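Local structure of CAG pathogenicity island protein 13 (2G3V) at residues K78-V82 with D83-K87. The protein is of unknown function, but is encoded by the cag pathogenicity island of Helicobacter pylori, which specifies a type IV secretion system. Residues are numbered along the deposited sequence; the frame is centred on the assembly and turned at random.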
# COMPACT_ATOMS: atom_id res chain seq x y z
N LYS A 78 3.20 25.24 -4.19
CA LYS A 78 4.40 26.07 -4.14
C LYS A 78 5.55 25.30 -3.48
O LYS A 78 6.66 25.21 -4.02
CB LYS A 78 4.13 27.36 -3.35
CG LYS A 78 3.08 28.27 -3.98
CD LYS A 78 3.58 28.88 -5.29
CE LYS A 78 2.46 29.55 -6.08
NZ LYS A 78 1.49 28.54 -6.63
N SER A 79 5.28 24.75 -2.30
CA SER A 79 6.30 24.01 -1.58
C SER A 79 6.67 22.67 -2.23
O SER A 79 7.85 22.33 -2.33
CB SER A 79 5.83 23.76 -0.15
OG SER A 79 5.38 24.96 0.45
N ILE A 80 5.67 21.92 -2.67
CA ILE A 80 5.94 20.62 -3.26
C ILE A 80 5.72 20.53 -4.78
O ILE A 80 6.60 20.10 -5.50
CB ILE A 80 5.12 19.54 -2.53
CG1 ILE A 80 5.32 19.70 -1.02
CG2 ILE A 80 5.57 18.13 -2.93
CD1 ILE A 80 4.37 18.90 -0.15
N GLY A 81 4.55 20.95 -5.25
CA GLY A 81 4.30 20.90 -6.69
C GLY A 81 3.77 19.57 -7.19
O GLY A 81 4.12 18.50 -6.68
N VAL A 82 2.93 19.63 -8.22
CA VAL A 82 2.33 18.44 -8.80
C VAL A 82 3.36 17.48 -9.38
O VAL A 82 3.13 16.27 -9.47
CB VAL A 82 1.35 18.81 -9.91
CG1 VAL A 82 0.21 19.60 -9.34
CG2 VAL A 82 2.07 19.60 -11.00
N ASP A 83 4.51 18.03 -9.76
CA ASP A 83 5.57 17.23 -10.35
C ASP A 83 6.12 16.14 -9.43
O ASP A 83 6.48 15.04 -9.90
CB ASP A 83 6.70 18.16 -10.84
CG ASP A 83 6.94 19.35 -9.90
OD1 ASP A 83 7.71 19.20 -8.93
OD2 ASP A 83 6.34 20.43 -10.14
N LYS A 84 6.19 16.43 -8.13
CA LYS A 84 6.71 15.46 -7.17
C LYS A 84 5.62 14.45 -6.79
O LYS A 84 5.90 13.28 -6.51
CB LYS A 84 7.22 16.19 -5.92
CG LYS A 84 8.24 15.39 -5.11
CD LYS A 84 8.59 16.05 -3.80
CE LYS A 84 9.19 17.44 -3.99
NZ LYS A 84 10.50 17.41 -4.68
N PHE A 85 4.38 14.92 -6.76
CA PHE A 85 3.26 14.04 -6.42
C PHE A 85 3.09 13.00 -7.50
O PHE A 85 2.92 11.82 -7.22
CB PHE A 85 1.98 14.85 -6.27
CG PHE A 85 1.80 15.42 -4.91
CD1 PHE A 85 1.54 14.59 -3.83
CD2 PHE A 85 1.90 16.79 -4.70
CE1 PHE A 85 1.38 15.11 -2.54
CE2 PHE A 85 1.74 17.31 -3.43
CZ PHE A 85 1.48 16.47 -2.34
N LYS A 86 3.16 13.46 -8.75
CA LYS A 86 3.00 12.57 -9.88
C LYS A 86 4.03 11.45 -9.83
O LYS A 86 3.75 10.31 -10.21
CB LYS A 86 3.14 13.37 -11.17
CG LYS A 86 2.41 12.79 -12.38
CD LYS A 86 2.20 13.85 -13.46
CE LYS A 86 1.38 15.02 -12.89
NZ LYS A 86 1.10 16.12 -13.87
N LYS A 87 5.22 11.77 -9.32
CA LYS A 87 6.31 10.81 -9.22
C LYS A 87 5.98 9.61 -8.34
O LYS A 87 6.07 8.47 -8.80
CB LYS A 87 7.58 11.48 -8.67
CG LYS A 87 8.80 10.56 -8.66
CD LYS A 87 10.04 11.25 -8.12
CE LYS A 87 11.23 10.28 -8.10
NZ LYS A 87 12.52 10.91 -7.67
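Gly81 O accepts Lys84 N (3.3 Å) and Val82 O accepts Lys86 N (2.9 Å), two backbone bonds that start helix 82-105 directly after the short link from helix 73-79. Gly81 is the N-cap residue, and its positive phi of 86° turns the chain out of the first helix; this conformation crowds a CB against the carbonyl oxygen of Ile80, and glycine suits the place because it has none. The two bonds differ in quality: Lys84 N stands well above the Gly81 carbonyl plane, whereas Lys86 N approaches Val82 O almost straight, at 163° at the hydrogen, as in a regular helical turn. Around this cap, buried Ile80 bridges two side chains of the new helix through its CG2 methyl, which touches Lys84 CD at 3.8 Å and Phe85 CE2 at 3.9 Å. The lysine chain, extended at first and then bent at chi3 and chi4, runs roughly perpendicular to the Ile80 side chain and lays its methylenes against the methyl, so a long aliphatic stem suits this partly exposed position. Phe85, with CG anti to its own carbonyl carbon (chi1 -86°), swings its ring back toward the link, placing CD2 3.4 Å from Gly81 O, while Val82 CA lies at the ring edge. Beyond the turn, Phe85 packs on Leu66 of helix 59-69 and Ile143 of helix 136-149, and Val82 rests on Leu62. The exposed Asp83 carboxylate, near the helix start, is probably favoured by the helix dipole. The chemistry is thus divided: backbone bonds engage the carbonyls of Gly81 and Val82, and the Ile80-Phe85 contact continues, through Phe85, into the apolar packing against helices 59-69 and 136-149.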